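PDB 2FA1: probable transcriptional regulator PhnF from Escherichia coli, which is probably a DNA-binding transcriptional regulator of the GntR/HutC family, encoded in the operon for alkylphosphonate uptake and C-P lyase and represented here by its C-terminal effector-binding domain. Local coordinates for residues F9-H19 with R55-I65; S124-L132 with E143-I154. All coordinates share one frame; numbering follows the deposited sequence.

In the fold
From the N terminus the chain first forms strand 9-12, then turns through 13-19 and enters the six-stranded antiparallel sheet of this UTRA domain at strand 23-31. Contact 1 closes when the hairpin of strands 47-57 and 60-69 comes back against 9-19, 36 residues on at the closest ends. Contact 2 opens later and closes only a short loop, between strands 125-135 and 143-150. The two are therefore in series, neither nested nor crossed, with centres about 9 Å apart. They meet where strands 60-69 and 143-150 lie side by side, Leu148 N probably hydrogen-bonding to Leu64 O, and again where Phe9 N probably bonds to Met153 O, in the loop after strand 143-150. Both also touch the second subunit.

Contact 1. Residues F9-H19 with R55-I65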
loop_
_atom_site.group_PDB
_atom_site.type_symbol
_atom_site.label_atom_id
_atom_site.label_comp_id
_atom_site.label_asym_id
_atom_site.label_seq_id
_atom_site.Cartn_x
_atom_site.Cartn_y
_atom_site.Cartn_z
ATOM N N PHE A 9 -12.607 -6.591 4.412
ATOM C CA PHE A 9 -12.371 -5.540 5.436
ATOM C C PHE A 9 -11.469 -4.420 4.895
ATOM O O PHE A 9 -10.615 -4.720 4.097
ATOM C CB PHE A 9 -11.679 -6.164 6.644
ATOM C CG PHE A 9 -12.517 -7.222 7.334
ATOM C CD1 PHE A 9 -12.230 -8.561 7.146
ATOM C CD2 PHE A 9 -13.624 -6.854 8.098
ATOM C CE1 PHE A 9 -13.035 -9.582 7.709
ATOM C CE2 PHE A 9 -14.422 -7.870 8.709
ATOM C CZ PHE A 9 -14.109 -9.193 8.535
ATOM N N SER A 10 -11.621 -3.167 5.363
ATOM C CA SER A 10 -10.707 -2.028 4.974
ATOM C C SER A 10 -9.953 -1.542 6.180
ATOM O O SER A 10 -10.541 -1.414 7.269
ATOM C CB SER A 10 -11.464 -0.803 4.401
ATOM O OG SER A 10 -12.154 -1.120 3.204
ATOM N N GLN A 11 -8.637 -1.331 6.074
ATOM C CA GLN A 11 -7.846 -0.756 7.181
ATOM C C GLN A 11 -7.131 0.498 6.677
ATOM O O GLN A 11 -6.524 0.487 5.621
ATOM C CB GLN A 11 -6.810 -1.745 7.814
ATOM C CG GLN A 11 -7.362 -2.850 8.849
ATOM C CD GLN A 11 -6.326 -3.957 9.282
ATOM O OE1 GLN A 11 -6.568 -4.727 10.241
ATOM N NE2 GLN A 11 -5.167 -4.013 8.598
ATOM N N ASN A 12 -7.198 1.578 7.449
ATOM C CA ASN A 12 -6.490 2.800 7.118
ATOM C C ASN A 12 -4.963 2.639 7.198
ATOM O O ASN A 12 -4.362 2.260 8.221
ATOM C CB ASN A 12 -7.082 3.948 7.963
ATOM C CG ASN A 12 -6.420 5.305 7.747
ATOM O OD1 ASN A 12 -5.308 5.451 7.243
ATOM N ND2 ASN A 12 -7.152 6.353 8.169
ATOM N N LEU A 13 -4.309 2.900 6.089
ATOM C CA LEU A 13 -2.868 2.676 5.971
ATOM C C LEU A 13 -2.165 3.579 6.969
ATOM O O LEU A 13 -1.129 3.223 7.497
ATOM C CB LEU A 13 -2.403 2.945 4.510
ATOM C CG LEU A 13 -0.920 2.698 4.217
ATOM C CD1 LEU A 13 -0.609 1.198 4.346
ATOM C CD2 LEU A 13 -0.575 3.181 2.857
ATOM N N LEU A 14 -2.734 4.737 7.261
ATOM C CA LEU A 14 -2.054 5.663 8.164
ATOM C C LEU A 14 -2.417 5.482 9.642
ATOM O O LEU A 14 -1.772 6.122 10.486
ATOM C CB LEU A 14 -2.246 7.125 7.716
ATOM C CG LEU A 14 -1.899 7.400 6.255
ATOM C CD1 LEU A 14 -2.694 8.628 5.763
ATOM C CD2 LEU A 14 -0.356 7.543 6.097
ATOM N N ASP A 15 -3.389 4.606 9.942
ATOM C CA ASP A 15 -3.665 4.159 11.330
ATOM C C ASP A 15 -2.388 3.573 11.883
ATOM O O ASP A 15 -1.751 2.759 11.233
ATOM C CB ASP A 15 -4.787 3.122 11.446
ATOM C CG ASP A 15 -6.187 3.752 11.507
ATOM O OD1 ASP A 15 -7.157 3.073 11.103
ATOM O OD2 ASP A 15 -6.335 4.904 11.968
ATOM N N GLN A 16 -2.024 4.031 13.086
ATOM C CA GLN A 16 -0.810 3.651 13.807
ATOM C C GLN A 16 -1.029 2.417 14.684
ATOM O O GLN A 16 -2.089 2.268 15.298
ATOM C CB GLN A 16 -0.344 4.828 14.679
ATOM C CG GLN A 16 0.273 6.044 13.966
ATOM C CD GLN A 16 1.619 5.728 13.291
ATOM O OE1 GLN A 16 1.682 4.956 12.299
ATOM N NE2 GLN A 16 2.687 6.315 13.810
ATOM N N GLY A 17 -0.040 1.515 14.708
ATOM C CA GLY A 17 -0.018 0.392 15.656
ATOM C C GLY A 17 -0.870 -0.789 15.237
ATOM O O GLY A 17 -0.673 -1.355 14.146
ATOM N N SER A 18 -1.823 -1.167 16.090
ATOM C CA SER A 18 -2.577 -2.431 15.937
ATOM C C SER A 18 -4.083 -2.125 16.028
ATOM O O SER A 18 -4.427 -1.080 16.505
ATOM C CB SER A 18 -2.149 -3.443 17.033
ATOM O OG SER A 18 -2.572 -3.056 18.365
ATOM N N HIS A 19 -4.980 -3.011 15.542
ATOM C CA HIS A 19 -6.470 -2.744 15.620
ATOM C C HIS A 19 -7.035 -2.737 17.073
ATOM O O HIS A 19 -6.550 -3.484 17.895
ATOM C CB HIS A 19 -7.159 -3.893 14.864
ATOM C CG HIS A 19 -8.618 -3.682 14.633
ATOM N ND1 HIS A 19 -9.590 -4.241 15.434
ATOM C CD2 HIS A 19 -9.274 -2.991 13.670
ATOM C CE1 HIS A 19 -10.778 -3.904 14.978
ATOM N NE2 HIS A 19 -10.615 -3.117 13.934
ATOM N N ARG A 55 -4.896 -9.842 14.894
ATOM C CA ARG A 55 -6.376 -9.519 14.817
ATOM C C ARG A 55 -7.001 -10.810 14.230
ATOM O O ARG A 55 -6.506 -11.336 13.153
ATOM C CB ARG A 55 -6.552 -8.313 13.915
ATOM C CG ARG A 55 -8.075 -8.155 13.638
ATOM C CD ARG A 55 -8.384 -7.003 12.642
ATOM N NE ARG A 55 -9.846 -6.899 12.456
ATOM C CZ ARG A 55 -10.406 -6.068 11.579
ATOM N NH1 ARG A 55 -9.638 -5.321 10.806
ATOM N NH2 ARG A 55 -11.715 -6.001 11.467
ATOM N N ARG A 56 -8.122 -11.259 14.840
ATOM C CA ARG A 56 -8.849 -12.425 14.305
ATOM C C ARG A 56 -10.286 -11.978 14.209
ATOM O O ARG A 56 -10.723 -11.063 14.947
ATOM C CB ARG A 56 -8.840 -13.553 15.287
ATOM C CG ARG A 56 -7.463 -14.214 15.463
ATOM C CD ARG A 56 -7.566 -15.489 16.469
ATOM N NE ARG A 56 -6.263 -16.164 16.504
ATOM C CZ ARG A 56 -5.818 -17.104 15.669
ATOM N NH1 ARG A 56 -6.609 -17.675 14.729
ATOM N NH2 ARG A 56 -4.544 -17.515 15.808
ATOM N N VAL A 57 -11.003 -12.636 13.348
ATOM C CA VAL A 57 -12.494 -12.460 13.262
ATOM C C VAL A 57 -13.120 -13.859 13.181
ATOM O O VAL A 57 -12.757 -14.680 12.353
ATOM C CB VAL A 57 -12.860 -11.668 12.069
ATOM C CG1 VAL A 57 -14.398 -11.654 11.885
ATOM C CG2 VAL A 57 -12.298 -10.199 12.134
ATOM N N ASN A 58 -13.975 -14.164 14.152
ATOM C CA ASN A 58 -14.527 -15.504 14.377
ATOM C C ASN A 58 -13.435 -16.576 14.336
ATOM O O ASN A 58 -13.593 -17.586 13.713
ATOM C CB ASN A 58 -15.687 -15.762 13.349
ATOM C CG ASN A 58 -16.951 -15.100 13.851
ATOM O OD1 ASN A 58 -17.124 -15.004 15.076
ATOM N ND2 ASN A 58 -17.762 -14.491 12.951
ATOM N N GLY A 59 -12.324 -16.269 15.020
ATOM C CA GLY A 59 -11.264 -17.260 15.047
ATOM C C GLY A 59 -10.255 -17.224 13.903
ATOM O O GLY A 59 -9.232 -17.976 13.989
ATOM N N VAL A 60 -10.572 -16.502 12.797
ATOM C CA VAL A 60 -9.785 -16.554 11.575
ATOM C C VAL A 60 -8.754 -15.452 11.720
ATOM O O VAL A 60 -9.084 -14.291 11.875
ATOM C CB VAL A 60 -10.680 -16.328 10.311
ATOM C CG1 VAL A 60 -9.794 -16.215 9.066
ATOM C CG2 VAL A 60 -11.726 -17.495 10.171
ATOM N N ALA A 61 -7.488 -15.844 11.641
ATOM C CA ALA A 61 -6.402 -14.832 11.749
ATOM C C ALA A 61 -6.370 -13.945 10.497
ATOM O O ALA A 61 -6.296 -14.467 9.362
ATOM C CB ALA A 61 -5.009 -15.588 11.822
ATOM N N LEU A 62 -6.302 -12.647 10.708
ATOM C CA LEU A 62 -6.326 -11.721 9.578
ATOM C C LEU A 62 -5.062 -10.917 9.425
ATOM O O LEU A 62 -4.621 -10.644 8.316
ATOM C CB LEU A 62 -7.467 -10.737 9.785
ATOM C CG LEU A 62 -8.868 -11.328 9.678
ATOM C CD1 LEU A 62 -9.794 -10.181 9.443
ATOM C CD2 LEU A 62 -9.027 -12.370 8.662
ATOM N N CYS A 63 -4.560 -10.408 10.560
ATOM C CA CYS A 63 -3.475 -9.411 10.503
ATOM C C CYS A 63 -2.511 -9.674 11.663
ATOM O O CYS A 63 -2.914 -9.586 12.832
ATOM C CB CYS A 63 -4.068 -7.982 10.696
ATOM S SG CYS A 63 -2.614 -6.818 10.614
ATOM N N LEU A 64 -1.248 -10.003 11.357
ATOM C CA LEU A 64 -0.277 -10.274 12.395
ATOM C C LEU A 64 0.717 -9.098 12.326
ATOM O O LEU A 64 1.093 -8.745 11.236
ATOM C CB LEU A 64 0.518 -11.488 11.938
ATOM C CG LEU A 64 1.740 -11.813 12.794
ATOM C CD1 LEU A 64 1.108 -12.450 14.069
ATOM C CD2 LEU A 64 2.657 -12.798 12.021
ATOM N N ILE A 65 1.114 -8.513 13.462
ATOM C CA ILE A 65 2.138 -7.421 13.403
ATOM C C ILE A 65 3.213 -7.733 14.444
ATOM O O ILE A 65 2.885 -8.055 15.594
ATOM C CB ILE A 65 1.489 -6.088 13.755
ATOM C CG1 ILE A 65 0.229 -5.823 12.891
ATOM C CG2 ILE A 65 2.486 -4.874 13.574
ATOM C CD1 ILE A 65 -0.497 -4.489 13.159
HETATM O O HOH W 1 -10.723 -3.208 9.368
#
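Phe9, Gln11 and His19 meet the hairpin 55-65 through side chains, not as a neighbouring strand: the axes of 9-12 and 55-57 run nearly antiparallel, at 158°, but stay 12.2 Å apart. The long side chain of Arg55 bridges that distance. With CG anti to the backbone N (chi1 170°) and the chain extended from CG to NE, it carries its guanidinium out to all three residues. One face of that group lies on the imidazole of His19, centres 3.9 Å apart and planes nearly parallel, while CD adds a CH-pi contact over the same ring. At the guanidinium edge, NH1 donates to Gln11 OE1 (3.2 Å, N-H...O 151°); the acceptor lies in the guanidinium plane, although the donor is tilted from the carbonyl plane. A water accepts from Arg55 NH1 at 2.8 Å and donates to Ser10 O, linking the same nitrogen to the backbone of strand 9-12. Phe9 stands obliquely to the guanidinium, at most a weak cation-pi partner, and packs its ring carbons against Leu62, whose CD1 is 3.7 Å from Phe9 CD1, and more loosely at CZ against Val57. Leu62 and Cys63 both oppose Arg55, a classic beta bulge, and both turn toward 9-19. Farther along, Ile65 CD1 approaches Gly17 O to 3.3 Å. His19 ND1 is hydrogen-bonded to Thr21 OG1, which would restrain the ring that Arg55 stacks on. Strand 9-12 itself pairs in parallel with strand 154-159, so the contact ties that small sheet to the large one. Stacking on one face and hydrogen bonds at the NH1 edge would restrict both tilt and rotation of the guanidinium, and its positive charge is probably stabilised by the amide and water oxygens, with the imidazole face stacked against it.

Contact 2. Residues S124-L132 with E143-I154; sequences SPLLCVRTL and EYSVSLTRADMI
Leu127, Val129 and Thr131 pair with Thr149, Ser147 and Ser145 in a regular antiparallel beta hairpin within the six-stranded UTRA-domain sheet, the strand axes 4.6 Å apart at closest approach. Each is a hydrogen-bonded pair with both backbone bonds made; Ser147 N to Val129 O is 2.8 Å long and nearly straight (172°). Ala151 N to Pro125 O extends the ladder past the end of strand 143-150. On the sheet face bearing Cys128, Arg130 and Leu132, the partners are Leu148, Val146 and Tyr144. Leu148 CD2 packs on Cys128 CB at 3.8 Å, and Val146 CG1 reaches both Cys128 SG and Arg130 CG. Arg130 and Tyr144 run side by side in the same direction with guanidinium and ring planes 86° apart, and Arg130 NH1 donates to Tyr144 OH at 3.2 Å. That OH lies in the guanidinium plane, and the bend of the arginine chain at chi3 (-75°) is consistent with that position. Beyond this first shell, Glu155 of the second subunit forms a salt bridge to Arg130 NH2, so the side chain joins the hairpin to the dimer partner, while His35 meets the Tyr144 ring edge-to-face. Helix 113-118 packs on Leu126 and Leu148, whereas Cys63 of strand 60-69 touches Ser147 and Thr149. This latter face, which also bears Leu127 and Val129, carries a row of hydroxyls: one water donates to Leu127 O and also hydrogen-bonds Ser147 OG and Thr149 OG1, and toward the hairpin's connecting loop Thr131 OG1 and Ser145 OG share a hydrogen bond of 2.9 Å.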
loop_
_atom_site.group_PDB
_atom_site.type_symbol
_atom_site.label_atom_id
_atom_site.label_comp_id
_atom_site.label_asym_id
_atom_site.label_seq_id
_atom_site.Cartn_x
_atom_site.Cartn_y
_atom_site.Cartn_z
ATOM N N SER A 124 -0.323 -18.569 -0.065
ATOM C CA SER A 124 -1.460 -17.634 0.059
ATOM C C SER A 124 -0.934 -16.192 -0.009
ATOM O O SER A 124 0.095 -15.925 0.664
ATOM C CB SER A 124 -2.121 -17.782 1.433
ATOM O OG SER A 124 -2.793 -18.966 1.485
ATOM N N PRO A 125 -1.450 -15.324 -0.928
ATOM C CA PRO A 125 -0.949 -13.918 -0.955
ATOM C C PRO A 125 -1.164 -13.058 0.315
ATOM O O PRO A 125 -2.317 -12.949 0.842
ATOM C CB PRO A 125 -1.695 -13.300 -2.156
ATOM C CG PRO A 125 -1.906 -14.426 -3.028
ATOM C CD PRO A 125 -2.338 -15.543 -2.084
ATOM N N LEU A 126 -0.068 -12.397 0.726
ATOM C CA LEU A 126 -0.074 -11.522 1.913
ATOM C C LEU A 126 0.322 -10.115 1.515
ATOM O O LEU A 126 1.177 -9.989 0.606
ATOM C CB LEU A 126 0.918 -11.970 2.969
ATOM C CG LEU A 126 0.940 -13.375 3.527
ATOM C CD1 LEU A 126 2.195 -13.513 4.421
ATOM C CD2 LEU A 126 -0.354 -13.532 4.258
ATOM N N LEU A 127 -0.239 -9.097 2.186
ATOM C CA LEU A 127 0.259 -7.716 2.058
ATOM C C LEU A 127 1.208 -7.542 3.220
ATOM O O LEU A 127 0.884 -7.949 4.387
ATOM C CB LEU A 127 -0.867 -6.697 2.203
ATOM C CG LEU A 127 -1.656 -6.419 0.919
ATOM C CD1 LEU A 127 -3.142 -5.880 1.109
ATOM C CD2 LEU A 127 -0.800 -5.536 0.018
ATOM N N CYS A 128 2.397 -6.986 2.960
ATOM C CA CYS A 128 3.345 -6.772 4.013
ATOM C C CYS A 128 3.581 -5.260 4.132
ATOM O O CYS A 128 3.936 -4.623 3.116
ATOM C CB CYS A 128 4.611 -7.486 3.701
ATOM S SG CYS A 128 6.031 -7.073 4.830
ATOM N N VAL A 129 3.311 -4.679 5.318
ATOM C CA VAL A 129 3.414 -3.208 5.478
ATOM C C VAL A 129 4.462 -3.002 6.572
ATOM O O VAL A 129 4.319 -3.515 7.721
ATOM C CB VAL A 129 2.098 -2.497 5.852
ATOM C CG1 VAL A 129 2.352 -1.028 6.024
ATOM C CG2 VAL A 129 1.057 -2.688 4.750
ATOM N N ARG A 130 5.503 -2.237 6.257
ATOM C CA ARG A 130 6.630 -2.127 7.236
ATOM C C ARG A 130 6.768 -0.645 7.469
ATOM O O ARG A 130 6.691 0.190 6.516
ATOM C CB ARG A 130 7.941 -2.667 6.687
ATOM C CG ARG A 130 7.915 -4.206 6.372
ATOM C CD ARG A 130 9.229 -4.774 6.094
ATOM N NE ARG A 130 9.665 -4.388 4.772
ATOM C CZ ARG A 130 10.878 -3.921 4.455
ATOM N NH1 ARG A 130 11.837 -3.789 5.349
ATOM N NH2 ARG A 130 11.145 -3.646 3.176
ATOM N N THR A 131 6.837 -0.262 8.747
ATOM C CA THR A 131 6.807 1.169 9.057
ATOM C C THR A 131 7.861 1.528 10.092
ATOM O O THR A 131 8.145 0.758 10.928
ATOM C CB THR A 131 5.417 1.635 9.543
ATOM O OG1 THR A 131 5.101 1.120 10.837
ATOM C CG2 THR A 131 4.241 1.153 8.632
ATOM N N LEU A 132 8.443 2.734 9.998
ATOM C CA LEU A 132 9.320 3.323 11.005
ATOM C C LEU A 132 8.587 4.512 11.607
ATOM O O LEU A 132 7.991 5.386 10.879
ATOM C CB LEU A 132 10.602 3.881 10.346
ATOM C CG LEU A 132 11.622 2.799 10.130
ATOM C CD1 LEU A 132 12.856 3.488 9.500
ATOM C CD2 LEU A 132 12.017 2.109 11.438
ATOM N N GLU A 143 10.244 2.871 16.854
ATOM C CA GLU A 143 9.542 1.564 16.679
ATOM C C GLU A 143 9.598 1.189 15.196
ATOM O O GLU A 143 9.413 2.087 14.349
ATOM C CB GLU A 143 8.083 1.632 17.071
ATOM C CG GLU A 143 7.259 0.252 16.875
ATOM C CD GLU A 143 5.829 0.447 16.524
ATOM O OE1 GLU A 143 5.016 -0.418 16.823
ATOM O OE2 GLU A 143 5.433 1.396 15.827
ATOM N N TYR A 144 9.854 -0.100 14.944
ATOM C CA TYR A 144 9.815 -0.655 13.574
ATOM C C TYR A 144 8.696 -1.712 13.663
ATOM O O TYR A 144 8.780 -2.564 14.579
ATOM C CB TYR A 144 11.107 -1.380 13.355
ATOM C CG TYR A 144 11.192 -2.222 12.107
ATOM C CD1 TYR A 144 10.722 -1.686 10.884
ATOM C CD2 TYR A 144 11.734 -3.485 12.138
ATOM C CE1 TYR A 144 10.887 -2.452 9.619
ATOM C CE2 TYR A 144 11.847 -4.255 10.903
ATOM C CZ TYR A 144 11.424 -3.715 9.699
ATOM O OH TYR A 144 11.542 -4.416 8.488
ATOM N N SER A 145 7.762 -1.678 12.688
ATOM C CA SER A 145 6.708 -2.712 12.768
ATOM C C SER A 145 6.577 -3.359 11.414
ATOM O O SER A 145 6.754 -2.700 10.378
ATOM C CB SER A 145 5.402 -2.130 13.211
ATOM O OG SER A 145 4.788 -1.375 12.232
ATOM N N VAL A 146 6.215 -4.640 11.418
ATOM C CA VAL A 146 6.056 -5.351 10.171
ATOM C C VAL A 146 4.706 -6.057 10.287
ATOM O O VAL A 146 4.583 -6.947 11.153
ATOM C CB VAL A 146 7.123 -6.447 10.070
ATOM C CG1 VAL A 146 6.994 -7.302 8.676
ATOM C CG2 VAL A 146 8.582 -5.881 10.301
ATOM N N SER A 147 3.771 -5.652 9.439
ATOM C CA SER A 147 2.406 -6.188 9.438
ATOM C C SER A 147 2.314 -7.186 8.303
ATOM O O SER A 147 2.761 -6.901 7.175
ATOM C CB SER A 147 1.472 -5.008 9.085
ATOM O OG SER A 147 0.149 -5.400 9.153
ATOM N N LEU A 148 1.666 -8.323 8.536
ATOM C CA LEU A 148 1.413 -9.295 7.446
ATOM C C LEU A 148 -0.087 -9.567 7.518
ATOM O O LEU A 148 -0.614 -9.897 8.582
ATOM C CB LEU A 148 2.153 -10.639 7.689
ATOM C CG LEU A 148 3.670 -10.519 7.746
ATOM C CD1 LEU A 148 4.083 -11.912 8.116
ATOM C CD2 LEU A 148 4.074 -10.153 6.396
ATOM N N THR A 149 -0.789 -9.226 6.420
ATOM C CA THR A 149 -2.232 -9.313 6.357
ATOM C C THR A 149 -2.699 -10.133 5.195
ATOM O O THR A 149 -2.278 -9.952 4.080
ATOM C CB THR A 149 -2.919 -7.970 6.112
ATOM O OG1 THR A 149 -2.295 -7.286 4.986
ATOM C CG2 THR A 149 -2.903 -7.043 7.299
ATOM N N ARG A 150 -3.666 -10.998 5.455
ATOM C CA ARG A 150 -4.181 -11.846 4.380
ATOM C C ARG A 150 -4.806 -10.933 3.314
ATOM O O ARG A 150 -5.746 -10.153 3.559
ATOM C CB ARG A 150 -5.345 -12.718 4.994
ATOM C CG ARG A 150 -4.791 -13.973 5.739
ATOM C CD ARG A 150 -6.042 -14.811 6.191
ATOM N NE ARG A 150 -6.820 -15.320 5.034
ATOM C CZ ARG A 150 -7.617 -16.397 5.108
ATOM N NH1 ARG A 150 -7.662 -17.182 6.193
ATOM N NH2 ARG A 150 -8.283 -16.821 4.005
ATOM N N ALA A 151 -4.239 -10.997 2.112
ATOM C CA ALA A 151 -4.714 -10.105 1.097
ATOM C C ALA A 151 -6.084 -10.489 0.563
ATOM O O ALA A 151 -6.744 -9.651 -0.078
ATOM C CB ALA A 151 -3.699 -10.063 -0.027
ATOM N N ASP A 152 -6.527 -11.736 0.832
ATOM C CA ASP A 152 -7.895 -12.053 0.480
ATOM C C ASP A 152 -8.970 -11.457 1.400
ATOM O O ASP A 152 -10.173 -11.606 1.080
ATOM C CB ASP A 152 -8.081 -13.566 0.265
ATOM C CG ASP A 152 -7.854 -14.389 1.514
ATOM O OD1 ASP A 152 -7.270 -13.859 2.457
ATOM O OD2 ASP A 152 -8.198 -15.608 1.559
ATOM N N MET A 153 -8.586 -10.763 2.475
ATOM C CA MET A 153 -9.516 -10.297 3.497
ATOM C C MET A 153 -9.366 -8.811 3.875
ATOM O O MET A 153 -10.242 -8.162 4.475
ATOM C CB MET A 153 -9.363 -11.188 4.740
ATOM C CG MET A 153 -9.726 -12.634 4.496
ATOM S SD MET A 153 -11.519 -12.835 4.362
ATOM C CE MET A 153 -11.915 -11.918 5.797
ATOM N N ILE A 154 -8.231 -8.234 3.542
ATOM C CA ILE A 154 -8.038 -6.802 3.910
ATOM C C ILE A 154 -7.432 -5.995 2.780
ATOM O O ILE A 154 -6.481 -6.500 2.150
ATOM C CB ILE A 154 -7.149 -6.679 5.173
ATOM C CG1 ILE A 154 -7.870 -7.065 6.483
ATOM C CG2 ILE A 154 -6.689 -5.206 5.371
ATOM C CD1 ILE A 154 -6.888 -7.333 7.660
HETATM O O HOH W 2 -3.960 -14.744 2.377
HETATM O O HOH W 3 -0.071 -5.848 6.268
HETATM O O HOH W 4 3.669 -1.863 9.999
#